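Local atomic coordinates of Serine/threonine protein phosphatase Stp1 (Streptococcus agalactiae, PDB entry 2PK0), a protein that probably removes phosphate groups from phosphorylated serine and threonine residues of proteins, as a magnesium-binding bacterial phosphatase of the PP2C family. Residues 20-24 against 49-54; 75-79 against 116-120; 83-87 against 171-177; 140-146 against 165-169. Residues are numbered along the deposited sequence.

Contact 1. Residues 20-24 against 49-54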
loop_
_atom_site.group_PDB
_atom_site.type_symbol
_atom_site.label_atom_id
_atom_site.label_comp_id
_atom_site.label_asym_id
_atom_site.label_seq_id
_atom_site.Cartn_x
_atom_site.Cartn_y
_atom_site.Cartn_z
ATOM N N ASN A 20 -14.402 7.508 -10.497
ATOM C CA ASN A 20 -13.177 7.066 -11.117
ATOM C C ASN A 20 -12.285 6.437 -10.058
ATOM O O ASN A 20 -12.025 7.040 -9.014
ATOM C CB ASN A 20 -12.494 8.258 -11.791
ATOM C CG ASN A 20 -11.343 7.851 -12.653
ATOM O OD1 ASN A 20 -10.401 8.603 -12.839
ATOM N ND2 ASN A 20 -11.399 6.650 -13.170
ATOM N N ASN A 21 -11.841 5.216 -10.325
ATOM C CA ASN A 21 -10.952 4.493 -9.429
ATOM C C ASN A 21 -9.507 4.655 -9.884
ATOM O O ASN A 21 -9.092 3.990 -10.823
ATOM C CB ASN A 21 -11.312 3.005 -9.430
ATOM C CG ASN A 21 -10.617 2.221 -8.319
ATOM O OD1 ASN A 21 -9.777 2.747 -7.592
ATOM N ND2 ASN A 21 -10.983 0.954 -8.182
ATOM N N GLN A 22 -8.733 5.497 -9.204
ATOM C CA GLN A 22 -7.327 5.676 -9.579
ATOM C C GLN A 22 -6.377 4.835 -8.705
ATOM O O GLN A 22 -5.160 5.049 -8.709
ATOM C CB GLN A 22 -6.927 7.156 -9.539
ATOM C CG GLN A 22 -7.864 8.102 -10.286
ATOM C CD GLN A 22 -7.353 9.533 -10.290
ATOM O OE1 GLN A 22 -7.157 10.153 -9.230
ATOM N NE2 GLN A 22 -7.130 10.069 -11.491
ATOM N N ASP A 23 -6.934 3.898 -7.939
ATOM C CA ASP A 23 -6.106 2.937 -7.228
ATOM C C ASP A 23 -5.821 1.779 -8.178
ATOM O O ASP A 23 -6.670 1.474 -9.029
ATOM C CB ASP A 23 -6.828 2.374 -6.006
ATOM C CG ASP A 23 -6.875 3.338 -4.815
ATOM O OD1 ASP A 23 -6.230 4.408 -4.832
ATOM O OD2 ASP A 23 -7.580 2.996 -3.838
ATOM N N PHE A 24 -4.656 1.140 -8.035
ATOM C CA PHE A 24 -4.389 -0.146 -8.707
ATOM C C PHE A 24 -3.755 -1.172 -7.760
ATOM O O PHE A 24 -2.927 -0.816 -6.937
ATOM C CB PHE A 24 -3.503 0.039 -9.950
ATOM C CG PHE A 24 -3.787 -0.959 -11.060
ATOM C CD1 PHE A 24 -4.924 -0.841 -11.852
ATOM C CD2 PHE A 24 -2.920 -2.005 -11.315
ATOM C CE1 PHE A 24 -5.190 -1.760 -12.880
ATOM C CE2 PHE A 24 -3.174 -2.918 -12.332
ATOM C CZ PHE A 24 -4.311 -2.797 -13.115
ATOM N N GLY A 49 -4.032 9.853 -12.762
ATOM C CA GLY A 49 -3.965 9.035 -11.562
ATOM C C GLY A 49 -4.116 7.575 -11.901
ATOM O O GLY A 49 -3.474 6.731 -11.272
ATOM N N ASN A 50 -4.944 7.288 -12.911
ATOM C CA ASN A 50 -5.149 5.920 -13.397
ATOM C C ASN A 50 -3.905 5.354 -14.053
ATOM O O ASN A 50 -3.515 4.232 -13.753
ATOM C CB ASN A 50 -6.313 5.842 -14.385
ATOM C CG ASN A 50 -7.579 6.446 -13.836
ATOM O OD1 ASN A 50 -7.674 7.659 -13.671
ATOM N ND2 ASN A 50 -8.563 5.602 -13.543
ATOM N N ILE A 51 -3.297 6.153 -14.934
ATOM C CA ILE A 51 -2.091 5.787 -15.672
ATOM C C ILE A 51 -0.931 5.503 -14.708
ATOM O O ILE A 51 -0.312 4.457 -14.779
ATOM C CB ILE A 51 -1.717 6.882 -16.747
ATOM C CG1 ILE A 51 -2.673 6.831 -17.946
ATOM C CG2 ILE A 51 -0.302 6.726 -17.275
ATOM C CD1 ILE A 51 -2.510 5.585 -18.832
ATOM N N ALA A 52 -0.695 6.407 -13.767
ATOM C CA ALA A 52 0.446 6.297 -12.865
ATOM C C ALA A 52 0.382 5.054 -11.988
ATOM O O ALA A 52 1.396 4.358 -11.808
ATOM C CB ALA A 52 0.563 7.550 -12.002
ATOM N N SER A 53 -0.813 4.780 -11.460
ATOM C CA SER A 53 -1.038 3.633 -10.579
ATOM C C SER A 53 -0.947 2.312 -11.331
ATOM O O SER A 53 -0.228 1.418 -10.903
ATOM C CB SER A 53 -2.367 3.759 -9.822
ATOM O OG SER A 53 -3.503 3.680 -10.667
ATOM N N GLU A 54 -1.632 2.203 -12.467
ATOM C CA GLU A 54 -1.509 1.004 -13.294
ATOM C C GLU A 54 -0.115 0.803 -13.915
ATOM O O GLU A 54 0.336 -0.329 -14.047
ATOM C CB GLU A 54 -2.601 0.941 -14.364
ATOM C CG GLU A 54 -2.575 -0.350 -15.180
ATOM C CD GLU A 54 -3.799 -0.534 -16.039
ATOM O OE1 GLU A 54 -4.703 0.334 -15.974
ATOM O OE2 GLU A 54 -3.856 -1.550 -16.774
HETATM O O HOH W 1 -5.833 2.889 -11.676
#
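One serine hydroxyl on the helix has three backbone acceptors within reach of its single proton, one of them across the contact. S53 OG lies 2.9 Å from Q22 O, but also 3.1 Å from G49 O and 3.1 Å from N50 O. A water donates to S53 OG (2.7 Å) and to D23 O (3.1 Å), tying the helix to the start of strand 23-29. At the start of 49-54, Q22 NE2 donates to N50 OD1 (3.3 Å) and also bonds G44 O. It passes 3.3 Å from G49 CA, where a CB would clash with Q22 CD in this conformation, and G49 has none. E54 CG sits over the face of the F24 ring, 3.8 Å from its centroid, as a CH-pi contact. An Asx turn, D23 N to N21 OD1 at 3.1 Å, shapes the loop before the strand; N21 ND2 bonds T12. The CA-to-CB bond of D23 points away from the helix; its carboxylate bonds T239 and S196, and the side chain lies about 4 Å from a bound magnesium ion. The arrangement packs helix 48-64 against the strand entrance beside the metal centre of the PP2C fold.

Contact 2. Residues 75-79 against 116-120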
loop_
_atom_site.group_PDB
_atom_site.type_symbol
_atom_site.label_atom_id
_atom_site.label_comp_id
_atom_site.label_asym_id
_atom_site.label_seq_id
_atom_site.Cartn_x
_atom_site.Cartn_y
_atom_site.Cartn_z
ATOM N N ILE A 75 16.229 -8.649 -2.862
ATOM C CA ILE A 75 14.910 -8.095 -3.065
ATOM C C ILE A 75 14.899 -6.620 -2.650
ATOM O O ILE A 75 14.301 -5.772 -3.336
ATOM C CB ILE A 75 13.864 -8.948 -2.297
ATOM C CG1 ILE A 75 13.691 -10.281 -3.009
ATOM C CG2 ILE A 75 12.504 -8.271 -2.222
ATOM C CD1 ILE A 75 12.927 -11.271 -2.234
ATOM N N ARG A 76 15.590 -6.311 -1.553
ATOM C CA ARG A 76 15.753 -4.918 -1.101
ATOM C C ARG A 76 16.499 -4.031 -2.118
ATOM O O ARG A 76 16.070 -2.918 -2.394
ATOM C CB ARG A 76 16.454 -4.855 0.254
ATOM C CG ARG A 76 16.344 -3.501 0.901
ATOM C CD ARG A 76 17.417 -3.247 1.939
ATOM N NE ARG A 76 18.666 -2.858 1.306
ATOM C CZ ARG A 76 19.244 -1.662 1.404
ATOM N NH1 ARG A 76 18.703 -0.687 2.129
ATOM N NH2 ARG A 76 20.391 -1.459 0.772
ATOM N N ASP A 77 17.598 -4.537 -2.683
ATOM C CA ASP A 77 18.306 -3.806 -3.739
ATOM C C ASP A 77 17.346 -3.534 -4.881
ATOM O O ASP A 77 17.289 -2.416 -5.374
ATOM C CB ASP A 77 19.516 -4.588 -4.285
ATOM C CG ASP A 77 20.692 -4.634 -3.319
ATOM O OD1 ASP A 77 20.758 -3.816 -2.368
ATOM O OD2 ASP A 77 21.564 -5.503 -3.531
ATOM N N TRP A 78 16.590 -4.563 -5.268
ATOM C CA TRP A 78 15.630 -4.459 -6.356
ATOM C C TRP A 78 14.549 -3.380 -6.121
ATOM O O TRP A 78 14.184 -2.654 -7.051
ATOM C CB TRP A 78 14.991 -5.821 -6.642
ATOM C CG TRP A 78 14.042 -5.817 -7.811
ATOM C CD1 TRP A 78 14.352 -6.066 -9.122
ATOM C CD2 TRP A 78 12.627 -5.551 -7.778
ATOM N NE1 TRP A 78 13.231 -5.958 -9.904
ATOM C CE2 TRP A 78 12.157 -5.642 -9.111
ATOM C CE3 TRP A 78 11.715 -5.226 -6.757
ATOM C CZ2 TRP A 78 10.803 -5.437 -9.447
ATOM C CZ3 TRP A 78 10.369 -5.012 -7.097
ATOM C CH2 TRP A 78 9.932 -5.128 -8.429
ATOM N N MET A 79 14.049 -3.279 -4.890
ATOM C CA MET A 79 12.992 -2.329 -4.596
ATOM C C MET A 79 13.496 -0.889 -4.691
ATOM O O MET A 79 12.895 -0.062 -5.363
ATOM C CB MET A 79 12.367 -2.596 -3.227
ATOM C CG MET A 79 11.478 -3.815 -3.195
ATOM S SD MET A 79 10.898 -4.208 -1.529
ATOM C CE MET A 79 9.682 -5.473 -1.871
ATOM N N ILE A 116 8.281 -10.768 5.653
ATOM C CA ILE A 116 7.941 -9.832 4.603
ATOM C C ILE A 116 9.016 -8.755 4.562
ATOM O O ILE A 116 9.641 -8.450 5.580
ATOM C CB ILE A 116 6.569 -9.142 4.818
ATOM C CG1 ILE A 116 6.453 -8.598 6.232
ATOM C CG2 ILE A 116 5.431 -10.105 4.587
ATOM C CD1 ILE A 116 5.501 -7.466 6.344
ATOM N N ILE A 117 9.239 -8.207 3.373
ATOM C CA ILE A 117 9.953 -6.964 3.242
ATOM C C ILE A 117 9.128 -5.987 2.388
ATOM O O ILE A 117 8.632 -6.334 1.309
ATOM C CB ILE A 117 11.394 -7.146 2.700
ATOM C CG1 ILE A 117 12.076 -5.776 2.520
ATOM C CG2 ILE A 117 11.387 -7.927 1.410
ATOM C CD1 ILE A 117 13.591 -5.830 2.409
ATOM N N PHE A 118 8.956 -4.770 2.885
ATOM C CA PHE A 118 8.205 -3.812 2.136
ATOM C C PHE A 118 8.988 -2.568 1.757
ATOM O O PHE A 118 9.930 -2.191 2.436
ATOM C CB PHE A 118 6.904 -3.448 2.867
ATOM C CG PHE A 118 7.102 -2.712 4.173
ATOM C CD1 PHE A 118 7.265 -1.320 4.205
ATOM C CD2 PHE A 118 7.076 -3.398 5.378
ATOM C CE1 PHE A 118 7.427 -0.640 5.402
ATOM C CE2 PHE A 118 7.239 -2.716 6.595
ATOM C CZ PHE A 118 7.413 -1.347 6.605
ATOM N N ALA A 119 8.554 -1.934 0.672
ATOM C CA ALA A 119 8.931 -0.572 0.330
ATOM C C ALA A 119 7.654 0.267 0.358
ATOM O O ALA A 119 6.612 -0.198 -0.107
ATOM C CB ALA A 119 9.560 -0.525 -1.046
ATOM N N HIS A 120 7.746 1.504 0.858
ATOM C CA HIS A 120 6.562 2.339 1.133
ATOM C C HIS A 120 6.799 3.814 0.804
ATOM O O HIS A 120 7.791 4.377 1.220
ATOM C CB HIS A 120 6.166 2.169 2.603
ATOM C CG HIS A 120 5.491 3.358 3.206
ATOM N ND1 HIS A 120 4.231 3.772 2.831
ATOM C CD2 HIS A 120 5.887 4.198 4.192
ATOM C CE1 HIS A 120 3.886 4.824 3.553
ATOM N NE2 HIS A 120 4.873 5.106 4.382
#
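Apolar packing carries this contact, and no hydrogen bond crosses it. I117 takes the largest share: its CG2 meets I75 CG2 at 3.8 Å, while its CD1 reaches the aliphatic base of R76, 3.7 Å from R76 CB. The guanidinium end of R76 leads away from the strand. M79 places its SD 3.9 Å from A119 CB, and its methyl approaches I117 CG2 (M79 CE to I117 CG2, 4.4 Å). The same residue also touches main chain, M79 CE lying 3.5 Å from I117 O and M79 SD 3.9 Å from A119 N. I117 and A119, two apart on the strand, both point toward the helix, whereas F118 between them points away. The axes of segments 75-79 and 116-120 run nearly parallel, 13° apart, with a closest approach of 9.2 Å. Helix 72-96 thus lies along one face of the antiparallel sheet, over strand 115-121, which is paired with 103-112 and 180-185; I75 and M79 also touch A110 on the former, and R76 touches L181 on the latter.

Contact 3. Residues 83-87 against 171-177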
loop_
_atom_site.group_PDB
_atom_site.type_symbol
_atom_site.label_atom_id
_atom_site.label_comp_id
_atom_site.label_asym_id
_atom_site.label_seq_id
_atom_site.Cartn_x
_atom_site.Cartn_y
_atom_site.Cartn_z
ATOM N N ILE A 83 12.017 1.475 -7.929
ATOM C CA ILE A 83 11.204 2.613 -7.541
ATOM C C ILE A 83 11.812 3.937 -8.033
ATOM O O ILE A 83 11.088 4.827 -8.449
ATOM C CB ILE A 83 10.923 2.578 -6.024
ATOM C CG1 ILE A 83 10.012 1.387 -5.720
ATOM C CG2 ILE A 83 10.300 3.872 -5.511
ATOM C CD1 ILE A 83 9.628 1.304 -4.300
ATOM N N GLU A 84 13.134 4.051 -8.063
ATOM C CA GLU A 84 13.711 5.252 -8.639
ATOM C C GLU A 84 13.527 5.339 -10.155
ATOM O O GLU A 84 13.267 6.425 -10.685
ATOM C CB GLU A 84 15.176 5.442 -8.240
ATOM C CG GLU A 84 15.646 6.887 -8.397
ATOM C CD GLU A 84 14.563 7.903 -8.016
ATOM O OE1 GLU A 84 14.169 7.973 -6.816
ATOM O OE2 GLU A 84 14.108 8.637 -8.922
ATOM N N THR A 85 13.618 4.208 -10.851
ATOM C CA THR A 85 13.439 4.251 -12.287
ATOM C C THR A 85 11.978 4.529 -12.661
ATOM O O THR A 85 11.706 5.204 -13.650
ATOM C CB THR A 85 13.972 2.990 -13.001
ATOM O OG1 THR A 85 13.080 1.895 -12.785
ATOM C CG2 THR A 85 15.395 2.637 -12.516
ATOM N N GLU A 86 11.050 4.056 -11.837
ATOM C CA GLU A 86 9.632 4.322 -12.041
ATOM C C GLU A 86 9.244 5.766 -11.678
ATOM O O GLU A 86 8.401 6.376 -12.341
ATOM C CB GLU A 86 8.801 3.305 -11.259
ATOM C CG GLU A 86 7.480 2.968 -11.892
ATOM C CD GLU A 86 7.614 2.206 -13.205
ATOM O OE1 GLU A 86 8.643 1.519 -13.427
ATOM O OE2 GLU A 86 6.660 2.291 -14.016
ATOM N N ASN A 87 9.871 6.297 -10.631
ATOM C CA ASN A 87 9.725 7.696 -10.227
ATOM C C ASN A 87 10.049 8.680 -11.354
ATOM O O ASN A 87 9.278 9.590 -11.649
ATOM C CB ASN A 87 10.648 7.983 -9.051
ATOM C CG ASN A 87 10.525 9.392 -8.553
ATOM O OD1 ASN A 87 11.520 10.102 -8.396
ATOM N ND2 ASN A 87 9.307 9.811 -8.295
ATOM N N ILE A 171 5.465 8.848 -6.090
ATOM C CA ILE A 171 6.200 8.420 -7.251
ATOM C C ILE A 171 5.702 9.217 -8.431
ATOM O O ILE A 171 4.497 9.291 -8.652
ATOM C CB ILE A 171 6.028 6.928 -7.469
ATOM C CG1 ILE A 171 6.982 6.191 -6.531
ATOM C CG2 ILE A 171 6.285 6.536 -8.938
ATOM C CD1 ILE A 171 6.700 4.737 -6.438
ATOM N N GLY A 172 6.642 9.835 -9.153
ATOM C CA GLY A 172 6.374 10.770 -10.251
ATOM C C GLY A 172 6.719 12.218 -9.908
ATOM O O GLY A 172 6.116 13.147 -10.445
ATOM N N GLN A 173 7.674 12.416 -9.004
ATOM C CA GLN A 173 8.078 13.754 -8.570
ATOM C C GLN A 173 9.504 14.084 -9.064
ATOM O O GLN A 173 10.269 13.181 -9.439
ATOM C CB GLN A 173 8.002 13.856 -7.039
ATOM C CG GLN A 173 8.946 12.893 -6.361
ATOM C CD GLN A 173 9.079 13.112 -4.880
ATOM O OE1 GLN A 173 10.137 12.840 -4.288
ATOM N NE2 GLN A 173 8.010 13.590 -4.257
ATOM N N ALA A 174 9.860 15.370 -9.050
ATOM C CA ALA A 174 11.154 15.812 -9.595
ATOM C C ALA A 174 12.380 15.312 -8.818
ATOM O O ALA A 174 13.317 14.794 -9.420
ATOM C CB ALA A 174 11.194 17.320 -9.739
ATOM N N ASN A 175 12.356 15.463 -7.496
ATOM C CA ASN A 175 13.427 14.977 -6.629
ATOM C C ASN A 175 13.351 13.453 -6.533
ATOM O O ASN A 175 12.278 12.890 -6.744
ATOM C CB ASN A 175 13.269 15.595 -5.232
ATOM C CG ASN A 175 13.264 17.114 -5.266
ATOM O OD1 ASN A 175 13.836 17.722 -6.168
ATOM N ND2 ASN A 175 12.611 17.731 -4.285
ATOM N N PRO A 176 14.480 12.772 -6.243
ATOM C CA PRO A 176 14.389 11.321 -5.980
ATOM C C PRO A 176 13.503 10.992 -4.767
ATOM O O PRO A 176 13.424 11.800 -3.839
ATOM C CB PRO A 176 15.843 10.921 -5.688
ATOM C CG PRO A 176 16.681 12.022 -6.273
ATOM C CD PRO A 176 15.868 13.270 -6.164
ATOM N N VAL A 177 12.827 9.842 -4.776
ATOM C CA VAL A 177 11.983 9.489 -3.634
ATOM C C VAL A 177 12.814 8.807 -2.584
ATOM O O VAL A 177 13.808 8.176 -2.907
ATOM C CB VAL A 177 10.761 8.586 -3.984
ATOM C CG1 VAL A 177 9.711 9.358 -4.744
ATOM C CG2 VAL A 177 11.182 7.387 -4.763
#
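The loop 171-177 curls around N87, which gives up more surface to it than any other residue of 83-87. I171 begins the contact by laying its CD1 3.8 Å from I83 CG2, and its CG2 comes 4.0 Å from E86 O. At G172 comes the closest CA-CA approach of the contact, with G172 CA 4.5 Å from N87 CA; G172 CA also forms a CA-H...O contact with N87 O at 3.4 Å. The positive phi of this residue would jam a CB against the preceding carbonyl, so the turn itself calls for glycine. Q173 continues past the N87 amide, and the chain then swings outward through A174 and N175 before returning at P176, which brings its CB to within 3.6 Å of E84 OE1. The next amide, V177 N, donates to that same E84 OE1 at 3.1 Å, fastening the end of the loop to the helix. V177 CG2 then packs 3.7 Å from I83 CG2, so that I83 meets both ends of the loop. Helix 72-96 is thereby joined to the connection leading into strand 180-185; I171 also packs on T104 and I106 of strand 103-112, while E86 reaches M55, T56 and L60 of helix 48-64.

Contact 4. Residues 140-146 against 165-169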
loop_
_atom_site.group_PDB
_atom_site.type_symbol
_atom_site.label_atom_id
_atom_site.label_comp_id
_atom_site.label_asym_id
_atom_site.label_seq_id
_atom_site.Cartn_x
_atom_site.Cartn_y
_atom_site.Cartn_z
ATOM N N ASP A 140 2.789 7.665 7.501
ATOM C CA ASP A 140 2.256 8.426 6.381
ATOM C C ASP A 140 3.275 9.497 5.971
ATOM O O ASP A 140 3.803 10.194 6.826
ATOM C CB ASP A 140 0.926 9.099 6.766
ATOM C CG ASP A 140 -0.280 8.143 6.727
ATOM O OD1 ASP A 140 -0.094 6.943 6.454
ATOM O OD2 ASP A 140 -1.430 8.594 6.973
ATOM N N HIS A 141 3.589 9.610 4.683
ATOM C CA HIS A 141 4.401 10.735 4.249
ATOM C C HIS A 141 3.497 11.917 4.003
ATOM O O HIS A 141 3.043 12.149 2.893
ATOM C CB HIS A 141 5.231 10.391 3.022
ATOM C CG HIS A 141 6.185 9.274 3.267
ATOM N ND1 HIS A 141 6.421 8.279 2.349
ATOM C CD2 HIS A 141 6.928 8.967 4.355
ATOM C CE1 HIS A 141 7.275 7.406 2.856
ATOM N NE2 HIS A 141 7.601 7.803 4.072
ATOM N N SER A 142 3.235 12.660 5.063
ATOM C CA SER A 142 2.212 13.677 5.053
ATOM C C SER A 142 2.762 14.913 5.710
ATOM O O SER A 142 3.827 14.872 6.330
ATOM C CB SER A 142 1.004 13.200 5.865
ATOM O OG SER A 142 1.290 13.184 7.260
ATOM N N LEU A 143 2.020 16.007 5.588
ATOM C CA LEU A 143 2.405 17.273 6.187
ATOM C C LEU A 143 2.425 17.208 7.706
ATOM O O LEU A 143 3.419 17.631 8.313
ATOM C CB LEU A 143 1.488 18.403 5.700
ATOM C CG LEU A 143 1.934 19.866 5.783
ATOM C CD1 LEU A 143 1.451 20.599 4.557
ATOM C CD2 LEU A 143 1.402 20.548 7.007
ATOM N N VAL A 144 1.359 16.670 8.314
ATOM C CA VAL A 144 1.264 16.633 9.781
ATOM C C VAL A 144 2.356 15.785 10.429
ATOM O O VAL A 144 2.809 16.121 11.517
ATOM C CB VAL A 144 -0.179 16.278 10.357
ATOM C CG1 VAL A 144 -1.231 16.992 9.603
ATOM C CG2 VAL A 144 -0.485 14.780 10.360
ATOM N N ASN A 145 2.811 14.726 9.750
ATOM C CA ASN A 145 3.930 13.922 10.275
ATOM C C ASN A 145 5.280 14.629 10.194
ATOM O O ASN A 145 6.145 14.353 11.003
ATOM C CB ASN A 145 4.011 12.532 9.630
ATOM C CG ASN A 145 2.919 11.594 10.118
ATOM O OD1 ASN A 145 2.260 11.848 11.119
ATOM N ND2 ASN A 145 2.719 10.517 9.404
ATOM N N GLU A 146 5.449 15.533 9.229
ATOM C CA GLU A 146 6.663 16.355 9.152
ATOM C C GLU A 146 6.733 17.348 10.312
ATOM O O GLU A 146 7.809 17.546 10.906
ATOM C CB GLU A 146 6.764 17.110 7.821
ATOM C CG GLU A 146 7.073 16.210 6.654
ATOM C CD GLU A 146 7.814 16.906 5.530
ATOM O OE1 GLU A 146 7.397 18.025 5.118
ATOM O OE2 GLU A 146 8.816 16.313 5.056
ATOM N N ASN A 165 -5.045 15.325 4.694
ATOM C CA ASN A 165 -3.642 14.972 4.489
ATOM C C ASN A 165 -3.067 15.464 3.151
ATOM O O ASN A 165 -3.480 15.016 2.082
ATOM C CB ASN A 165 -3.423 13.449 4.635
ATOM C CG ASN A 165 -3.415 12.975 6.110
ATOM O OD1 ASN A 165 -2.954 13.686 7.018
ATOM N ND2 ASN A 165 -3.924 11.763 6.339
ATOM N N ILE A 166 -2.129 16.404 3.220
ATOM C CA ILE A 166 -1.354 16.800 2.048
ATOM C C ILE A 166 -0.107 15.911 1.975
ATOM O O ILE A 166 0.713 15.899 2.886
ATOM C CB ILE A 166 -0.928 18.291 2.092
ATOM C CG1 ILE A 166 -2.150 19.219 2.135
ATOM C CG2 ILE A 166 -0.031 18.635 0.894
ATOM C CD1 ILE A 166 -2.417 19.861 3.506
ATOM N N ILE A 167 0.025 15.156 0.895
ATOM C CA ILE A 167 1.122 14.206 0.741
ATOM C C ILE A 167 2.467 14.917 0.484
ATOM O O ILE A 167 2.518 15.957 -0.190
ATOM C CB ILE A 167 0.750 13.183 -0.349
ATOM C CG1 ILE A 167 1.352 11.821 -0.054
ATOM C CG2 ILE A 167 1.069 13.682 -1.764
ATOM C CD1 ILE A 167 0.747 10.758 -0.917
ATOM N N THR A 168 3.544 14.401 1.071
ATOM C CA THR A 168 4.847 15.061 0.945
ATOM C C THR A 168 5.799 14.394 -0.043
ATOM O O THR A 168 6.799 15.000 -0.439
ATOM C CB THR A 168 5.577 15.291 2.307
ATOM O OG1 THR A 168 5.833 14.046 2.978
ATOM C CG2 THR A 168 4.783 16.222 3.188
ATOM N N GLN A 169 5.503 13.150 -0.420
ATOM C CA GLN A 169 6.175 12.537 -1.566
ATOM C C GLN A 169 5.323 11.509 -2.293
ATOM O O GLN A 169 4.449 10.891 -1.712
ATOM C CB GLN A 169 7.534 11.950 -1.201
ATOM C CG GLN A 169 7.498 10.828 -0.241
ATOM C CD GLN A 169 8.871 10.265 -0.017
ATOM O OE1 GLN A 169 9.789 10.502 -0.808
ATOM N NE2 GLN A 169 9.031 9.520 1.059
HETATM O O HOH W 2 -0.899 16.045 6.314
#
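Two backbone hydrogen bonds join these segments across a single beta bridge between S142 and I167, whose CA atoms are 4.5 Å apart. T168 N donates to H141 O at 2.9 Å in nearly straight geometry; L143 N donates to I166 O at 3.0 Å, a weak bond with a bent angle. Two CA-H...O contacts accompany them, I167 CA to H141 O at 3.5 Å and S142 CA to I166 O at 3.4 Å. A water extends the polar network by accepting from V144 N (3.1 Å) and donating to N165 OD1 (3.2 Å). Within 140-146, H141 centres an inverse gamma turn and S142 is the N-cap of the following helix, its OG accepting a weak bond from N145 N at 3.3 Å, while N145 ND2 donates to D140 O at 2.8 Å. Around this framework, Q169 NE2 lies over one face of the H141 ring and bonds E178, while H141 bonds D180 and G122. The I167 side chain comes about 8 Å from a bound magnesium ion. T168 CG2 touches S142 C at 3.5 Å and E146 OE1 at 3.7 Å, and at the surface L143 CD1 meets I166 CD1 at 4.1 Å. The principal bonds are made by main-chain atoms, which suggests that the pairing rests more on backbone geometry than on side-chain identity.

In the fold
Contact 2 is the buried, almost wholly apolar one; contacts 1 and 3 are partly buried and mix apolar packing with polar bonds, and contact 4 lies at the surface and relies on backbone pairing and water. Contacts 2 and 3 share helix 72-96 and touch where A119 CB meets I83 CD1 at 3.7 Å. Contacts 3 and 4 use neighbouring parts of the connection between helix 155-159 and strand 180-185, meeting where V177 CA lies 3.7 Å from Q169 OE1. Contact 4 also reaches contact 2, through H141 CE1 and H120 O, 3.5 Å apart. Contact 1 touches none of the others and lies closest to the magnesium ions.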